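Local coordinates for acyl-[acyl-carrier-protein]--UDP-N-acetylglucosamine O-acyltransferase (Acinetobacter baumannii, PDB 4E6U) that catalyses transfer of an acyl chain from acyl carrier protein to UDP-N-acetylglucosamine, an early step in making the lipid A part of lipopolysaccharide, at residues 222-227 with 232-237; 68-73 with 86-91. All blocks are in the same frame, centred on the assembly; numbering follows the deposited sequence. Where two conformers were deposited one is given.

Contact 1 of 2, residues 222-227 with 232-237; sequences KLIFKS and VQAIDQ. With EDO (1,2-ethanediol), chain K.
Leu-223, Ile-224, Ala-234 and Gln-237 form a small apolar contact between two consecutive helices, 211-225 and 231-241, in the C-terminal helical domain. No hydrogen bond crosses it, and the two segments bury 173 Å² between them, both sides summed. The backbones come close at one point, where the CA atoms of Ile-224 and Ala-234 are 5.3 Å apart. Here Ala-234 presents its methyl group: CB points toward the first helix and lies 3.8 Å from the backbone O of Leu-223 and 3.9 Å from CG1 of Ile-224. One turn further along the second helix, Leu-223 straddles Gln-237, with CD1 and CD2 both 3.8 Å from its CB and the two side chains crossing at about a right angle. Gln-237 meets Leu-223 with CB and, more loosely, CG; the turn about CB-CG (chi2 -54°) leads its amide away from the first helix. Behind this layer, Ile-224 also packs on Ile-238 and on Leu-256 of helix 250-258, which places it in the core shared by three helices.

The end of the first helix is tied down locally. Lys-222 O accepts from Lys-226 N and, across the other face of its carbonyl plane, from Ser-227 OG at 3.0 Å; the hydroxyl stands 50° out of that plane. At the start of the second helix, Gln-233 reaches back to the turn, its OE1 accepting from the backbone N of Thr-230. An ethanediol, probably from the crystallisation liquor, is hydrogen-bonded to Gly-228 O; its O2 lies 2.8 Å from Gln-233 OE1, a bond not settled because the proton has another acceptor within reach. Two consecutive, roughly antiparallel helices joined by a short turn form a helical hairpin, here part of the helical domain that follows the left-handed beta-helix in LpxA.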
loop_
_atom_site.group_PDB
_atom_site.type_symbol
_atom_site.label_atom_id
_atom_site.label_comp_id
_atom_site.label_asym_id
_atom_site.label_seq_id
_atom_site.Cartn_x
_atom_site.Cartn_y
_atom_site.Cartn_z
ATOM N N LYS A 222 31.015 -13.248 4.235
ATOM C CA LYS A 222 31.143 -14.690 4.119
ATOM C C LYS A 222 31.166 -15.364 5.484
ATOM O O LYS A 222 30.521 -16.405 5.675
ATOM C CB LYS A 222 32.404 -15.060 3.358
ATOM C CG LYS A 222 32.391 -14.759 1.877
ATOM C CD LYS A 222 33.748 -15.114 1.292
ATOM C CE LYS A 222 33.625 -15.754 -0.062
ATOM N NZ LYS A 222 34.859 -16.521 -0.392
ATOM N N LEU A 223 31.907 -14.781 6.435
ATOM C CA LEU A 223 31.906 -15.316 7.799
ATOM C C LEU A 223 30.536 -15.349 8.452
ATOM O O LEU A 223 30.177 -16.315 9.119
ATOM C CB LEU A 223 32.890 -14.552 8.686
ATOM C CG LEU A 223 34.370 -14.821 8.378
ATOM C CD1 LEU A 223 35.209 -13.677 8.886
ATOM C CD2 LEU A 223 34.826 -16.161 8.996
ATOM N N ILE A 224 29.759 -14.280 8.246
ATOM C CA ILE A 224 28.446 -14.177 8.873
ATOM C C ILE A 224 27.411 -15.098 8.212
ATOM O O ILE A 224 26.656 -15.780 8.897
ATOM C CB ILE A 224 27.944 -12.718 8.817
ATOM C CG1 ILE A 224 28.856 -11.815 9.647
ATOM C CG2 ILE A 224 26.515 -12.629 9.359
ATOM C CD1 ILE A 224 28.666 -10.300 9.380
ATOM N N PHE A 225 27.399 -15.113 6.886
ATOM C CA PHE A 225 26.295 -15.727 6.162
ATOM C C PHE A 225 26.567 -17.076 5.520
ATOM O O PHE A 225 25.622 -17.825 5.273
ATOM C CB PHE A 225 25.773 -14.739 5.109
ATOM C CG PHE A 225 25.136 -13.509 5.706
ATOM C CD1 PHE A 225 23.863 -13.575 6.268
ATOM C CD2 PHE A 225 25.815 -12.304 5.725
ATOM C CE1 PHE A 225 23.288 -12.448 6.835
ATOM C CE2 PHE A 225 25.231 -11.155 6.279
ATOM C CZ PHE A 225 23.968 -11.240 6.830
ATOM N N LYS A 226 27.826 -17.385 5.237
ATOM C CA LYS A 226 28.147 -18.572 4.429
ATOM C C LYS A 226 28.918 -19.650 5.177
ATOM O O LYS A 226 28.999 -20.785 4.718
ATOM C CB LYS A 226 28.931 -18.170 3.180
ATOM C CG LYS A 226 28.268 -17.096 2.320
ATOM C CD LYS A 226 26.990 -17.625 1.712
ATOM C CE LYS A 226 26.661 -16.892 0.424
ATOM N NZ LYS A 226 25.444 -17.502 -0.189
ATOM N N SER A 227 29.460 -19.323 6.335
ATOM C CA SER A 227 30.414 -20.238 6.966
ATOM C C SER A 227 29.815 -21.206 7.946
ATOM O O SER A 227 30.515 -22.108 8.403
ATOM C CB SER A 227 31.492 -19.420 7.653
ATOM O OG SER A 227 32.170 -18.688 6.638
ATOM N N VAL A 232 27.962 -14.763 17.199
ATOM C CA VAL A 232 29.065 -14.516 18.127
ATOM C C VAL A 232 30.380 -15.044 17.560
ATOM O O VAL A 232 31.421 -14.377 17.622
ATOM C CB VAL A 232 28.779 -15.128 19.519
ATOM C CG1 VAL A 232 29.994 -15.012 20.419
ATOM C CG2 VAL A 232 27.562 -14.438 20.156
ATOM N N GLN A 233 30.320 -16.224 16.949
ATOM C CA GLN A 233 31.512 -16.795 16.332
ATOM C C GLN A 233 32.003 -15.957 15.160
ATOM O O GLN A 233 33.204 -15.759 15.001
ATOM C CB GLN A 233 31.239 -18.225 15.895
ATOM C CG GLN A 233 31.011 -19.171 17.066
ATOM C CD GLN A 233 30.332 -20.482 16.684
ATOM O OE1 GLN A 233 29.899 -20.678 15.542
ATOM N NE2 GLN A 233 30.246 -21.388 17.641
ATOM N N ALA A 234 31.083 -15.451 14.335
ATOM C CA ALA A 234 31.484 -14.608 13.221
ATOM C C ALA A 234 32.120 -13.309 13.720
ATOM O O ALA A 234 33.101 -12.837 13.145
ATOM C CB ALA A 234 30.275 -14.315 12.293
ATOM N N ILE A 235 31.560 -12.746 14.795
ATOM C CA ILE A 235 32.135 -11.544 15.406
ATOM C C ILE A 235 33.584 -11.803 15.823
ATOM O O ILE A 235 34.476 -10.993 15.541
ATOM C CB ILE A 235 31.328 -11.073 16.629
ATOM C CG1 ILE A 235 29.992 -10.465 16.189
ATOM C CG2 ILE A 235 32.111 -10.010 17.423
ATOM C CD1 ILE A 235 29.014 -10.343 17.332
ATOM N N ASP A 236 33.824 -12.962 16.445
ATOM C CA ASP A 236 35.192 -13.260 16.888
ATOM C C ASP A 236 36.147 -13.265 15.698
ATOM O O ASP A 236 37.272 -12.746 15.769
ATOM C CB ASP A 236 35.255 -14.604 17.625
ATOM C CG ASP A 236 34.620 -14.570 19.010
ATOM O OD1 ASP A 236 34.543 -13.475 19.622
ATOM O OD2 ASP A 236 34.207 -15.646 19.491
ATOM N N GLN A 237 35.728 -13.853 14.580
ATOM C CA GLN A 237 36.581 -13.893 13.393
ATOM C C GLN A 237 36.798 -12.529 12.766
ATOM O O GLN A 237 37.900 -12.212 12.307
ATOM C CB GLN A 237 36.030 -14.877 12.353
ATOM C CG GLN A 237 36.003 -16.332 12.856
ATOM C CD GLN A 237 37.361 -16.789 13.372
ATOM O OE1 GLN A 237 38.389 -16.550 12.727
ATOM N NE2 GLN A 237 37.367 -17.437 14.542
HETATM C C1 EDO K . 29.125 -25.015 15.069
HETATM O O1 EDO K . 29.777 -24.703 16.321
HETATM C C2 EDO K . 29.142 -23.798 14.145
HETATM O O2 EDO K . 28.276 -22.769 14.653
#

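Contact 2 of 2, residues 68-73 with 86-91; sequences ASVGEV and LEIGNN
Segments 68-73 and 86-91 approach at a corner, with the CA atoms of Gly-71 and Leu-86 5.6 Å apart and no hydrogen bond between them. Strands 69-70 and 85-88 belong to different parallel sheets of the left-handed beta-helix formed by hexapeptide repeats. The chain turns at Gly-71, whose positive phi (70°) favours glycine, and residues 74-85 intervene before the next face is built. The side chains that meet are all apolar and buried. CG1 of Val-70, placed opposite the backbone N across the CA-CB bond (chi1 179°), is the shared partner: it meets CD1 of Ile-88 at 3.7 Å and CD2 of Leu-86 at 3.9 Å, and the side chain of Val-70 lies at about a right angle to each of the other two. Leu-86 also touches Leu-100 of strand 99-101 and Thr-111 of strand 110-113, so the contact belongs to the stacked interior of the coil. On the outer side, Ser-69 OG is hydrogen-bonded to Glu-96 and Gln-66 of a neighbouring subunit, placing this corner at the trimer interface. Beside it, Glu-72 OE2 accepts from Val-73 N on its anti side, 27° out of the carboxylate plane. At the turn itself, CD2 of Leu-86 sits 3.3 Å from Gly-71 N and 3.5 Å from Gly-71 CA.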
loop_
_atom_site.group_PDB
_atom_site.type_symbol
_atom_site.label_atom_id
_atom_site.label_comp_id
_atom_site.label_asym_id
_atom_site.label_seq_id
_atom_site.Cartn_x
_atom_site.Cartn_y
_atom_site.Cartn_z
ATOM N N ALA A 68 -0.740 13.903 4.664
ATOM C CA ALA A 68 0.090 13.250 5.663
ATOM C C ALA A 68 -0.531 13.392 7.043
ATOM O O ALA A 68 -1.039 14.458 7.425
ATOM C CB ALA A 68 1.470 13.843 5.636
ATOM N N SER A 69 -0.469 12.298 7.799
ATOM C CA SER A 69 -0.920 12.249 9.184
ATOM C C SER A 69 0.319 12.132 10.060
ATOM O O SER A 69 0.985 11.088 10.083
ATOM C CB SER A 69 -1.829 11.042 9.379
ATOM O OG SER A 69 -2.224 10.924 10.731
ATOM N N VAL A 70 0.641 13.220 10.725
ATOM C CA VAL A 70 1.935 13.347 11.402
ATOM C C VAL A 70 1.712 13.461 12.891
ATOM O O VAL A 70 1.009 14.364 13.350
ATOM C CB VAL A 70 2.694 14.591 10.870
ATOM C CG1 VAL A 70 4.041 14.773 11.586
ATOM C CG2 VAL A 70 2.952 14.437 9.391
ATOM N N GLY A 71 2.309 12.560 13.664
ATOM C CA GLY A 71 2.179 12.663 15.132
ATOM C C GLY A 71 0.782 12.349 15.612
ATOM O O GLY A 71 0.208 13.064 16.439
ATOM N N GLU A 72 0.223 11.278 15.065
ATOM C CA GLU A 72 -1.053 10.769 15.525
ATOM C C GLU A 72 -0.817 9.659 16.544
ATOM O O GLU A 72 0.267 9.063 16.562
ATOM C CB GLU A 72 -1.873 10.262 14.321
ATOM C CG GLU A 72 -3.334 9.893 14.647
ATOM C CD GLU A 72 -4.040 11.000 15.442
ATOM O OE1 GLU A 72 -4.526 11.958 14.811
ATOM O OE2 GLU A 72 -4.083 10.947 16.701
ATOM N N VAL A 73 -1.817 9.391 17.379
ATOM C CA VAL A 73 -1.721 8.322 18.369
ATOM C C VAL A 73 -1.442 7.002 17.662
ATOM O O VAL A 73 -1.884 6.746 16.532
ATOM C CB VAL A 73 -3.009 8.216 19.228
ATOM C CG1 VAL A 73 -3.180 9.451 20.108
ATOM C CG2 VAL A 73 -4.255 7.942 18.376
ATOM N N LEU A 86 6.214 12.367 19.253
ATOM C CA LEU A 86 6.946 12.188 18.013
ATOM C C LEU A 86 7.951 13.320 17.876
ATOM O O LEU A 86 7.604 14.479 18.105
ATOM C CB LEU A 86 6.002 12.179 16.787
ATOM C CG LEU A 86 6.650 12.267 15.391
ATOM C CD1 LEU A 86 7.478 11.027 15.104
ATOM C CD2 LEU A 86 5.568 12.416 14.324
ATOM N N GLU A 87 9.172 12.980 17.482
ATOM C CA GLU A 87 10.174 13.971 17.112
ATOM C C GLU A 87 10.639 13.761 15.684
ATOM O O GLU A 87 10.901 12.624 15.272
ATOM C CB GLU A 87 11.373 13.884 18.078
ATOM C CG GLU A 87 11.084 14.464 19.445
ATOM C CD GLU A 87 12.194 14.241 20.453
ATOM O OE1 GLU A 87 13.210 13.586 20.121
ATOM O OE2 GLU A 87 12.009 14.713 21.595
ATOM N N ILE A 88 10.743 14.850 14.934
ATOM C CA ILE A 88 11.246 14.855 13.580
ATOM C C ILE A 88 12.371 15.888 13.539
ATOM O O ILE A 88 12.190 16.996 14.057
ATOM C CB ILE A 88 10.111 15.254 12.603
ATOM C CG1 ILE A 88 9.063 14.140 12.529
ATOM C CG2 ILE A 88 10.648 15.576 11.220
ATOM C CD1 ILE A 88 7.744 14.588 11.889
ATOM N N GLY A 89 13.498 15.530 12.929
ATOM C CA GLY A 89 14.654 16.443 12.835
ATOM C C GLY A 89 14.502 17.463 11.727
ATOM O O GLY A 89 13.441 18.103 11.594
ATOM N N ASN A 90 15.558 17.642 10.945
ATOM C CA ASN A 90 15.629 18.725 9.980
ATOM C C ASN A 90 15.709 18.215 8.561
ATOM O O ASN A 90 16.222 17.127 8.316
ATOM C CB ASN A 90 16.892 19.552 10.242
ATOM C CG ASN A 90 17.019 19.965 11.673
ATOM O OD1 ASN A 90 16.094 20.484 12.276
ATOM N ND2 ASN A 90 18.209 19.733 12.240
ATOM N N ASN A 91 15.223 19.008 7.611
ATOM C CA ASN A 91 15.461 18.753 6.201
ATOM C C ASN A 91 14.904 17.426 5.687
ATOM O O ASN A 91 15.464 16.810 4.783
ATOM C CB ASN A 91 16.960 18.878 5.848
ATOM C CG ASN A 91 17.499 20.283 6.053
ATOM O OD1 ASN A 91 17.894 20.651 7.156
ATOM N ND2 ASN A 91 17.526 21.056 5.000
#

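Overall arrangement
The two contacts belong to different architectures of one chain. Contact 2 lies in the beta-helix, its centre 12 Å from that of the chain, whereas contact 1 lies 27 Å out in the C-terminal helices, on the opposite side of the chain's centre. Their centres are 38 Å apart and their nearest atoms about 28 Å, which excludes direct touch. Their surroundings differ too: contact 2 borders a second subunit, as its hydrogen bonds to that chain establish, while no other chain of the assembly reaches the segments of contact 1. In LpxA relatives the active sites lie between neighbouring beta-helices, but no residue of either contact is known here to be catalytic, and the ethanediol is no evidence of a substrate site.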